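Local atomic coordinates of fructokinase (Vibrio cholerae serotype O1, PDB entry 5EYN), a protein that phosphorylates D-fructose at the expense of ATP, as a sugar kinase of the PfkB (ribokinase) family. Residues 27-33 with 99-105; 93-97 with 121-125; 172-177 with 206-210. One frame throughout, in Å; residues are numbered along the deposited sequence.

Interaction 1: residues 27-33 with 99-105. With FRU (beta-D-fructofuranose), chain B.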
loop_
_atom_site.group_PDB
_atom_site.type_symbol
_atom_site.label_atom_id
_atom_site.label_comp_id
_atom_site.label_asym_id
_atom_site.label_seq_id
_atom_site.Cartn_x
_atom_site.Cartn_y
_atom_site.Cartn_z
ATOM N N ALA A 27 -10.849 -5.945 -6.020
ATOM C CA ALA A 27 -11.301 -4.643 -5.563
ATOM C C ALA A 27 -10.091 -3.954 -4.940
ATOM O O ALA A 27 -9.381 -4.548 -4.134
ATOM C CB ALA A 27 -12.432 -4.797 -4.560
ATOM N N VAL A 28 -9.820 -2.718 -5.338
ATOM C CA VAL A 28 -8.594 -2.059 -4.942
ATOM C C VAL A 28 -8.856 -0.627 -4.567
ATOM O O VAL A 28 -9.828 -0.030 -5.016
ATOM C CB VAL A 28 -7.548 -2.062 -6.057
ATOM C CG1 VAL A 28 -7.529 -3.383 -6.836
ATOM C CG2 VAL A 28 -7.697 -0.910 -6.980
ATOM N N VAL A 29 -7.977 -0.083 -3.743
ATOM C CA VAL A 29 -7.956 1.356 -3.533
ATOM C C VAL A 29 -6.914 1.968 -4.452
ATOM O O VAL A 29 -5.724 1.642 -4.376
ATOM C CB VAL A 29 -7.713 1.738 -2.051
ATOM C CG1 VAL A 29 -7.421 3.217 -1.914
ATOM C CG2 VAL A 29 -8.919 1.352 -1.206
ATOM N N ASP A 30 -7.394 2.836 -5.344
ATOM C CA ASP A 30 -6.543 3.616 -6.222
ATOM C C ASP A 30 -6.236 4.950 -5.536
ATOM O O ASP A 30 -7.139 5.734 -5.202
ATOM C CB ASP A 30 -7.241 3.911 -7.557
ATOM C CG ASP A 30 -7.378 2.696 -8.467
ATOM O OD1 ASP A 30 -6.530 1.782 -8.417
ATOM O OD2 ASP A 30 -8.319 2.717 -9.294
ATOM N N LEU A 31 -4.959 5.215 -5.332
ATOM C CA LEU A 31 -4.496 6.474 -4.763
ATOM C C LEU A 31 -4.141 7.386 -5.927
ATOM O O LEU A 31 -3.183 7.151 -6.653
ATOM C CB LEU A 31 -3.287 6.193 -3.867
ATOM C CG LEU A 31 -3.571 5.325 -2.647
ATOM C CD1 LEU A 31 -2.267 4.891 -1.990
ATOM C CD2 LEU A 31 -4.472 6.025 -1.650
ATOM N N ILE A 32 -4.949 8.420 -6.111
ATOM C CA ILE A 32 -4.871 9.245 -7.305
ATOM C C ILE A 32 -4.449 10.654 -6.908
ATOM O O ILE A 32 -5.124 11.297 -6.101
ATOM C CB ILE A 32 -6.214 9.273 -8.057
ATOM C CG1 ILE A 32 -6.584 7.831 -8.440
ATOM C CG2 ILE A 32 -6.125 10.170 -9.287
ATOM C CD1 ILE A 32 -7.816 7.718 -9.332
ATOM N N PRO A 33 -3.329 11.129 -7.465
ATOM C CA PRO A 33 -2.852 12.470 -7.106
ATOM C C PRO A 33 -3.919 13.536 -7.277
ATOM O O PRO A 33 -4.639 13.558 -8.275
ATOM C CB PRO A 33 -1.716 12.708 -8.097
ATOM C CG PRO A 33 -1.207 11.321 -8.399
ATOM C CD PRO A 33 -2.438 10.482 -8.443
ATOM N N SER A 99 -5.512 -4.846 -2.121
ATOM C CA SER A 99 -4.712 -4.221 -3.151
ATOM C C SER A 99 -4.772 -2.693 -3.046
ATOM O O SER A 99 -5.843 -2.104 -2.897
ATOM C CB SER A 99 -5.200 -4.655 -4.521
ATOM O OG SER A 99 -4.393 -4.082 -5.529
ATOM N N THR A 100 -3.601 -2.084 -3.151
ATOM C CA THR A 100 -3.406 -0.648 -3.053
ATOM C C THR A 100 -2.550 -0.223 -4.218
ATOM O O THR A 100 -1.429 -0.692 -4.370
ATOM C CB THR A 100 -2.711 -0.295 -1.740
ATOM O OG1 THR A 100 -3.490 -0.785 -0.658
ATOM C CG2 THR A 100 -2.555 1.202 -1.584
ATOM N N VAL A 101 -3.091 0.669 -5.044
ATOM C CA VAL A 101 -2.466 1.016 -6.294
ATOM C C VAL A 101 -2.229 2.519 -6.333
ATOM O O VAL A 101 -3.118 3.314 -6.028
ATOM C CB VAL A 101 -3.364 0.591 -7.463
ATOM C CG1 VAL A 101 -2.830 1.099 -8.784
ATOM C CG2 VAL A 101 -3.504 -0.922 -7.491
ATOM N N VAL A 102 -1.018 2.918 -6.688
ATOM C CA VAL A 102 -0.681 4.333 -6.841
ATOM C C VAL A 102 -0.763 4.698 -8.319
ATOM O O VAL A 102 -0.176 4.037 -9.173
ATOM C CB VAL A 102 0.721 4.633 -6.289
ATOM C CG1 VAL A 102 1.081 6.095 -6.481
ATOM C CG2 VAL A 102 0.789 4.253 -4.821
ATOM N N VAL A 103 -1.540 5.727 -8.625
ATOM C CA VAL A 103 -1.746 6.152 -10.009
ATOM C C VAL A 103 -0.865 7.347 -10.392
ATOM O O VAL A 103 -0.748 8.304 -9.627
ATOM C CB VAL A 103 -3.225 6.518 -10.241
ATOM C CG1 VAL A 103 -3.480 6.942 -11.681
ATOM C CG2 VAL A 103 -4.141 5.358 -9.852
ATOM N N ASP A 104 -0.262 7.282 -11.578
ATOM C CA ASP A 104 0.468 8.410 -12.181
ATOM C C ASP A 104 -0.363 8.943 -13.344
ATOM O O ASP A 104 -0.513 8.273 -14.364
ATOM C CB ASP A 104 1.830 7.917 -12.683
ATOM C CG ASP A 104 2.693 9.024 -13.272
ATOM O OD1 ASP A 104 3.869 8.739 -13.600
ATOM O OD2 ASP A 104 2.218 10.166 -13.398
ATOM N N LEU A 105 -0.922 10.139 -13.184
ATOM C CA LEU A 105 -1.804 10.716 -14.186
ATOM C C LEU A 105 -1.083 11.205 -15.451
ATOM O O LEU A 105 -1.723 11.548 -16.433
ATOM C CB LEU A 105 -2.576 11.869 -13.561
ATOM C CG LEU A 105 -3.482 11.481 -12.397
ATOM C CD1 LEU A 105 -3.965 12.733 -11.672
ATOM C CD2 LEU A 105 -4.655 10.660 -12.913
HETATM C C1 FRU B . -6.369 -3.050 -11.463
HETATM C C2 FRU B . -6.522 -1.599 -11.897
HETATM C C3 FRU B . -7.055 -0.624 -10.866
HETATM C C4 FRU B . -7.930 0.308 -11.637
HETATM C C5 FRU B . -8.380 -0.558 -12.759
HETATM C C6 FRU B . -8.622 0.178 -14.054
HETATM O O1 FRU B . -7.609 -3.639 -11.219
HETATM O O2 FRU B . -5.257 -1.177 -12.310
HETATM O O3 FRU B . -5.965 -0.042 -10.217
HETATM O O4 FRU B . -9.028 0.767 -10.924
HETATM O O5 FRU B . -7.416 -1.576 -12.965
HETATM O O6 FRU B . -9.025 -0.697 -15.078
HETATM O O HOH W 1 -7.706 -6.555 -3.022
#
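Leu31 and Val101 meet through the shortest of four backbone hydrogen bonds that join strand 28-33 to its parallel neighbour 99-103 in the four-stranded lid sheet of this PfkB kinase. Leu31 N reaches Val101 O at 2.7 Å in an almost perfectly straight bond (179°). Val29 N bonds to Ser99 O, while Val101 N and Val103 N return bonds to Val29 O and Leu31 O, the regular zigzag of a parallel pair. Packing is close and buried on both faces. On the one that carries Leu31 and Thr100, Leu31 CD1 lies 3.7 Å from Thr100 CG2, and beyond them Leu31 packs on Leu31 of the second subunit. The other face, with Val28, Asp30 and Val101, turns to the sugar. The C-terminal end, Pro33 and Leu105 partly exposed, is more open to solvent: pairing ends at Val103 N to Leu31 O because Pro33 has no N-H, though its CD lies 3.0 Å from Val103 O. Leu105 crosses Ile32 at about a right angle, its CD2 3.9 Å from Ile32 CG2. At the other end a water joins Ala27 O to Ser99 N. Asp30 has its CG anti to the carbonyl carbon (chi1 -72°), with CB of Val101 3.5 Å from its OD1, and its two oxygens divide two fructose hydroxyls: O3 donates to OD1 and O4 to OD2, each at 2.6 Å. Val101 CG1 and Val28 CG2 lie against fructose O3. Two short bonds from adjacent hydroxyls imply a carboxylate that recognises the sugar and is probably ionised, set on a strand pair joined by four backbone bonds.

Interaction 2: residues 93-97 with 121-125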
loop_
_atom_site.group_PDB
_atom_site.type_symbol
_atom_site.label_atom_id
_atom_site.label_comp_id
_atom_site.label_asym_id
_atom_site.label_seq_id
_atom_site.Cartn_x
_atom_site.Cartn_y
_atom_site.Cartn_z
ATOM N N ASP A 93 -10.021 -11.953 3.478
ATOM C CA ASP A 93 -8.947 -12.907 3.723
ATOM C C ASP A 93 -8.387 -12.673 5.115
ATOM O O ASP A 93 -8.246 -11.521 5.546
ATOM C CB ASP A 93 -7.828 -12.746 2.699
ATOM C CG ASP A 93 -6.814 -13.861 2.778
ATOM O OD1 ASP A 93 -7.060 -14.918 2.167
ATOM O OD2 ASP A 93 -5.781 -13.692 3.458
ATOM N N PRO A 94 -8.059 -13.759 5.824
ATOM C CA PRO A 94 -7.577 -13.599 7.200
ATOM C C PRO A 94 -6.184 -12.975 7.327
ATOM O O PRO A 94 -5.864 -12.432 8.380
ATOM C CB PRO A 94 -7.576 -15.039 7.739
ATOM C CG PRO A 94 -7.562 -15.909 6.537
ATOM C CD PRO A 94 -8.293 -15.174 5.475
ATOM N N VAL A 95 -5.382 -13.032 6.273
ATOM C CA VAL A 95 -3.964 -12.698 6.386
ATOM C C VAL A 95 -3.521 -11.570 5.454
ATOM O O VAL A 95 -2.759 -10.692 5.840
ATOM C CB VAL A 95 -3.104 -13.964 6.104
ATOM C CG1 VAL A 95 -1.633 -13.601 5.895
ATOM C CG2 VAL A 95 -3.269 -14.980 7.227
ATOM N N HIS A 96 -3.987 -11.599 4.220
ATOM C CA HIS A 96 -3.441 -10.734 3.190
ATOM C C HIS A 96 -4.195 -9.417 3.064
ATOM O O HIS A 96 -5.371 -9.334 3.357
ATOM C CB HIS A 96 -3.418 -11.502 1.873
ATOM C CG HIS A 96 -2.619 -12.757 1.956
ATOM N ND1 HIS A 96 -1.244 -12.752 1.901
ATOM C CD2 HIS A 96 -2.989 -14.048 2.130
ATOM C CE1 HIS A 96 -0.801 -13.990 2.032
ATOM N NE2 HIS A 96 -1.840 -14.796 2.160
ATOM N N ARG A 97 -3.488 -8.396 2.607
ATOM C CA ARG A 97 -3.987 -7.044 2.542
ATOM C C ARG A 97 -4.684 -6.735 1.222
ATOM O O ARG A 97 -4.405 -7.322 0.182
ATOM C CB ARG A 97 -2.813 -6.090 2.746
ATOM C CG ARG A 97 -2.322 -6.062 4.189
ATOM C CD ARG A 97 -3.132 -5.054 4.954
ATOM N NE ARG A 97 -2.951 -5.159 6.383
ATOM C CZ ARG A 97 -3.739 -5.846 7.191
ATOM N NH1 ARG A 97 -4.777 -6.519 6.713
ATOM N NH2 ARG A 97 -3.480 -5.866 8.491
ATOM N N ALA A 121 -4.990 -9.739 -1.304
ATOM C CA ALA A 121 -5.933 -10.731 -0.830
ATOM C C ALA A 121 -6.652 -11.480 -1.946
ATOM O O ALA A 121 -6.931 -12.672 -1.824
ATOM C CB ALA A 121 -6.961 -10.056 0.073
ATOM N N ASP A 122 -6.985 -10.767 -3.011
ATOM C CA ASP A 122 -7.718 -11.346 -4.129
ATOM C C ASP A 122 -6.956 -12.481 -4.794
ATOM O O ASP A 122 -7.568 -13.348 -5.404
ATOM C CB ASP A 122 -8.050 -10.247 -5.158
ATOM C CG ASP A 122 -6.845 -9.428 -5.523
ATOM O OD1 ASP A 122 -6.248 -9.677 -6.587
ATOM O OD2 ASP A 122 -6.471 -8.541 -4.721
ATOM N N GLN A 123 -5.634 -12.478 -4.669
ATOM C CA GLN A 123 -4.813 -13.537 -5.242
ATOM C C GLN A 123 -4.985 -14.878 -4.531
ATOM O O GLN A 123 -4.522 -15.917 -5.017
ATOM C CB GLN A 123 -3.335 -13.121 -5.250
ATOM C CG GLN A 123 -3.068 -11.914 -6.126
ATOM C CD GLN A 123 -3.389 -12.192 -7.572
ATOM O OE1 GLN A 123 -2.654 -12.896 -8.239
ATOM N NE2 GLN A 123 -4.495 -11.640 -8.067
ATOM N N PHE A 124 -5.698 -14.853 -3.411
ATOM C CA PHE A 124 -5.926 -16.046 -2.606
ATOM C C PHE A 124 -7.353 -16.579 -2.689
ATOM O O PHE A 124 -7.770 -17.384 -1.863
ATOM C CB PHE A 124 -5.480 -15.773 -1.172
ATOM C CG PHE A 124 -4.012 -15.519 -1.086
ATOM C CD1 PHE A 124 -3.501 -14.241 -1.214
ATOM C CD2 PHE A 124 -3.127 -16.576 -0.953
ATOM C CE1 PHE A 124 -2.151 -14.021 -1.179
ATOM C CE2 PHE A 124 -1.780 -16.360 -0.919
ATOM C CZ PHE A 124 -1.283 -15.083 -1.022
ATOM N N LEU A 125 -8.073 -16.156 -3.719
ATOM C CA LEU A 125 -9.373 -16.732 -4.042
ATOM C C LEU A 125 -9.290 -18.260 -4.052
ATOM O O LEU A 125 -8.445 -18.838 -4.737
ATOM C CB LEU A 125 -9.853 -16.228 -5.403
ATOM C CG LEU A 125 -11.265 -16.650 -5.788
ATOM C CD1 LEU A 125 -12.277 -15.766 -5.099
ATOM C CD2 LEU A 125 -11.458 -16.594 -7.288
#
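His96 and Phe124 both swing their rings away from their own carbonyl carbons (chi1 -58° and -64°), which lays one ring over the other in an offset stack between two loops. The planes are 5° apart and the centroids 3.6 Å. Phe124 CE1 sits over the centre of the imidazole, while His96 NE2 lies over the Phe124 face, displaced toward its rim. Val95 CG1 covers the opposite face of the imidazole, so that the histidine ring is sandwiched between an aliphatic branch and a phenyl ring. The loop 93-97 is shaped by an Asx turn: Asp93 OD2 takes the backbone N-H groups of Val95 and His96, each at 2.9 Å, from opposite faces of the carboxylate plane. With this oxygen gripped twice, the turn that presents His96 is held in shape; the other oxygen, Asp93 OD1, forms a salt bridge with Arg66. Asp93 also packs its CB on that of Ala121. The methyl of Ala121, which opens the 3-10 turn 121-123, lies against the backbone of His96 and Arg97, and Phe124 N closes that turn on Ala121 O. Arg97 CB points away from the turn, and its guanidinium reaches Asp70 and, across the dimer interface, Glu178 of the second subunit. The contact therefore ties the connection between strands 86-93 and 99-103 to the loop that follows strand 113-115. A single backbone hydrogen bond crosses between the segments: Ala121 N donates to Arg97 O at 2.9 Å, approaching from above the carbonyl plane.

Interaction 3: residues 172-177 with 206-210. With CA (calcium ion), chain C; FRU (beta-D-fructofuranose), chain B; BEF (beryllium trifluoride ion), chain D.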
loop_
_atom_site.group_PDB
_atom_site.type_symbol
_atom_site.label_atom_id
_atom_site.label_comp_id
_atom_site.label_asym_id
_atom_site.label_seq_id
_atom_site.Cartn_x
_atom_site.Cartn_y
_atom_site.Cartn_z
ATOM N N ASP A 172 -11.716 -9.499 -20.089
ATOM C CA ASP A 172 -10.981 -8.302 -20.487
ATOM C C ASP A 172 -9.593 -8.480 -19.899
ATOM O O ASP A 172 -9.419 -8.356 -18.698
ATOM C CB ASP A 172 -11.657 -7.053 -19.908
ATOM C CG ASP A 172 -10.892 -5.777 -20.147
ATOM O OD1 ASP A 172 -9.783 -5.817 -20.698
ATOM O OD2 ASP A 172 -11.423 -4.729 -19.736
ATOM N N PRO A 173 -8.615 -8.837 -20.739
ATOM C CA PRO A 173 -7.286 -9.085 -20.173
ATOM C C PRO A 173 -6.842 -7.984 -19.197
ATOM O O PRO A 173 -6.400 -8.302 -18.101
ATOM C CB PRO A 173 -6.412 -9.209 -21.418
ATOM C CG PRO A 173 -7.337 -9.880 -22.420
ATOM C CD PRO A 173 -8.707 -9.267 -22.149
ATOM N N ASN A 174 -6.964 -6.719 -19.558
ATOM C CA ASN A 174 -6.676 -5.660 -18.606
ATOM C C ASN A 174 -5.307 -5.902 -17.971
ATOM O O ASN A 174 -5.154 -6.035 -16.755
ATOM C CB ASN A 174 -7.765 -5.599 -17.532
ATOM C CG ASN A 174 -8.335 -4.237 -17.364
ATOM O OD1 ASN A 174 -7.742 -3.237 -17.786
ATOM N ND2 ASN A 174 -9.525 -4.185 -16.795
ATOM N N LEU A 175 -4.306 -5.960 -18.825
ATOM C CA LEU A 175 -3.007 -6.439 -18.411
ATOM C C LEU A 175 -2.305 -5.534 -17.436
ATOM O O LEU A 175 -2.221 -4.328 -17.646
ATOM C CB LEU A 175 -2.109 -6.643 -19.621
ATOM C CG LEU A 175 -2.641 -7.606 -20.672
ATOM C CD1 LEU A 175 -1.647 -7.690 -21.835
ATOM C CD2 LEU A 175 -2.938 -8.985 -20.080
ATOM N N ARG A 176 -1.792 -6.136 -16.370
ATOM C CA ARG A 176 -0.982 -5.466 -15.371
ATOM C C ARG A 176 0.161 -6.419 -15.022
ATOM O O ARG A 176 0.087 -7.193 -14.060
ATOM C CB ARG A 176 -1.818 -5.135 -14.130
ATOM C CG ARG A 176 -3.118 -4.365 -14.407
ATOM C CD ARG A 176 -2.896 -2.914 -14.800
ATOM N NE ARG A 176 -4.192 -2.261 -14.851
ATOM C CZ ARG A 176 -4.975 -2.207 -15.918
ATOM N NH1 ARG A 176 -4.592 -2.679 -17.087
ATOM N NH2 ARG A 176 -6.162 -1.634 -15.819
ATOM N N GLU A 177 1.213 -6.380 -15.830
ATOM C CA GLU A 177 2.249 -7.414 -15.775
ATOM C C GLU A 177 2.899 -7.519 -14.413
ATOM O O GLU A 177 3.247 -8.616 -13.990
ATOM C CB GLU A 177 3.336 -7.142 -16.824
ATOM C CG GLU A 177 4.390 -8.230 -16.944
ATOM C CD GLU A 177 5.411 -7.891 -18.007
ATOM O OE1 GLU A 177 6.151 -6.900 -17.828
ATOM O OE2 GLU A 177 5.451 -8.596 -19.032
ATOM N N GLU A 206 -3.227 -4.106 -26.121
ATOM C CA GLU A 206 -3.256 -5.428 -25.518
ATOM C C GLU A 206 -3.391 -6.527 -26.572
ATOM O O GLU A 206 -2.794 -7.588 -26.443
ATOM C CB GLU A 206 -4.387 -5.503 -24.495
ATOM C CG GLU A 206 -4.078 -4.734 -23.239
ATOM C CD GLU A 206 -5.293 -4.463 -22.370
ATOM O OE1 GLU A 206 -5.100 -4.323 -21.153
ATOM O OE2 GLU A 206 -6.426 -4.377 -22.895
ATOM N N LEU A 207 -4.229 -6.308 -27.575
ATOM C CA LEU A 207 -4.419 -7.304 -28.619
ATOM C C LEU A 207 -3.099 -7.556 -29.306
ATOM O O LEU A 207 -2.704 -8.700 -29.510
ATOM C CB LEU A 207 -5.453 -6.834 -29.636
ATOM C CG LEU A 207 -5.597 -7.731 -30.861
ATOM C CD1 LEU A 207 -6.032 -9.119 -30.444
ATOM C CD2 LEU A 207 -6.580 -7.139 -31.852
ATOM N N GLN A 208 -2.394 -6.483 -29.647
ATOM C CA GLN A 208 -1.117 -6.631 -30.337
ATOM C C GLN A 208 -0.069 -7.306 -29.461
ATOM O O GLN A 208 0.674 -8.158 -29.928
ATOM C CB GLN A 208 -0.617 -5.278 -30.853
ATOM C CG GLN A 208 -1.490 -4.764 -31.978
ATOM C CD GLN A 208 -1.004 -3.474 -32.602
ATOM O OE1 GLN A 208 0.163 -3.089 -32.469
ATOM N NE2 GLN A 208 -1.904 -2.800 -33.303
ATOM N N PHE A 209 -0.025 -6.936 -28.190
ATOM C CA PHE A 209 0.931 -7.527 -27.260
ATOM C C PHE A 209 0.683 -9.024 -27.120
ATOM O O PHE A 209 1.601 -9.823 -27.187
ATOM C CB PHE A 209 0.824 -6.855 -25.893
ATOM C CG PHE A 209 1.749 -7.429 -24.867
ATOM C CD1 PHE A 209 3.068 -7.008 -24.794
ATOM C CD2 PHE A 209 1.309 -8.391 -23.978
ATOM C CE1 PHE A 209 3.921 -7.531 -23.857
ATOM C CE2 PHE A 209 2.168 -8.915 -23.027
ATOM C CZ PHE A 209 3.470 -8.488 -22.971
ATOM N N LEU A 210 -0.570 -9.403 -26.936
ATOM C CA LEU A 210 -0.888 -10.799 -26.653
ATOM C C LEU A 210 -0.718 -11.701 -27.859
ATOM O O LEU A 210 -0.528 -12.899 -27.703
ATOM C CB LEU A 210 -2.313 -10.914 -26.127
ATOM C CG LEU A 210 -2.493 -10.400 -24.705
ATOM C CD1 LEU A 210 -3.969 -10.233 -24.382
ATOM C CD2 LEU A 210 -1.822 -11.319 -23.679
HETATM CA CA CA C . -8.246 -1.723 -19.467
HETATM C C1 FRU B . -6.369 -3.050 -11.463
HETATM C C2 FRU B . -6.522 -1.599 -11.897
HETATM C C3 FRU B . -7.055 -0.624 -10.866
HETATM C C4 FRU B . -7.930 0.308 -11.637
HETATM C C5 FRU B . -8.380 -0.558 -12.759
HETATM C C6 FRU B . -8.622 0.178 -14.054
HETATM O O1 FRU B . -7.609 -3.639 -11.219
HETATM O O2 FRU B . -5.257 -1.177 -12.310
HETATM O O3 FRU B . -5.965 -0.042 -10.217
HETATM O O4 FRU B . -9.028 0.767 -10.924
HETATM O O5 FRU B . -7.416 -1.576 -12.965
HETATM O O6 FRU B . -9.025 -0.697 -15.078
HETATM BE BE BEF D . -8.896 0.943 -18.050
HETATM F F1 BEF D . -8.220 2.210 -17.488
HETATM F F2 BEF D . -10.200 0.548 -17.295
HETATM F F3 BEF D . -8.035 -0.284 -17.829
HETATM O O HOH W 2 -8.487 -3.520 -21.215
HETATM O O HOH W 3 -10.548 -2.200 -19.177
HETATM O O HOH W 4 -2.687 -3.185 -20.274
HETATM O O HOH W 5 -5.861 -2.063 -19.786
HETATM O O HOH W 6 -8.568 0.108 -21.027
#
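The metal and phosphoryl-transfer site of this PfkB kinase is built here, where the loop after strand 168-172 meets helix 204-211. Glu206 of the helix reaches Leu175 N with OE1 at 3.0 Å, approached from above the carboxylate plane; its chain is extended beyond CG (chi2 164°), which carries the carboxylate alongside Leu175. Calcium is bound by Asn174 OD1 at 2.3 Å and by four waters, and F3 of beryllium trifluoride also lies 2.2 Å from it. One of these waters donates to both Asp172 OD1 and Glu206 OE2, which lie only 4.3 Å apart, and another donates to Glu206 OE1, so both acids form a second shell to the ion, whose charge would ease their closeness. Asn174 ND2 is held by Asp266, fixing the amide with its oxygen toward the metal. Arg176 turns the edge of its guanidinium to both fructose and the beryllium trifluoride: bent at chi2 (-72°), it gives NE to fructose O2 in a nearly straight bond (172°) and NH2 to fructose O5 and to F3. NH1 meets Leu175 O at 2.9 Å, pinning the guanidinium to its own loop. Such an arginine, between sugar and phosphoryl mimic, would be expected to steady negative charge. Behind the polar layer, Leu175 CD1 touches Phe209 CD2 at 3.7 Å and meets Leu210 tip to tip, while Pro173 CG packs on Leu210 CD1. Val190 of helix 186-194 and Phe202 of strand 199-203 extend this apolar patch, lodging the loop and helix 204-211 at the C-terminal ends of strands 168-172 and 199-203, inside the nine-stranded sheet.

Along the chain, the segments of interactions 1 and 2 alternate, whereas interaction 3 opens after both have closed. Interaction 1 belongs to the four-stranded sheet that also forms subunit contacts. Interaction 2 lies in loops at its base, leading from strand 86-93 of the nine-stranded sheet and toward strand 138-142; the two touch where Ser99 CB meets Asp122 OD2, with centres about 18 Å apart. Interaction 3 sits at the ends of strands 168-172 and 199-203 of the large sheet, its centre about 19 Å from that of interaction 1 and about 24 Å from that of interaction 2. Fructose bridges interactions 1 and 3, so lid and nucleotide-binding body meet on the substrate.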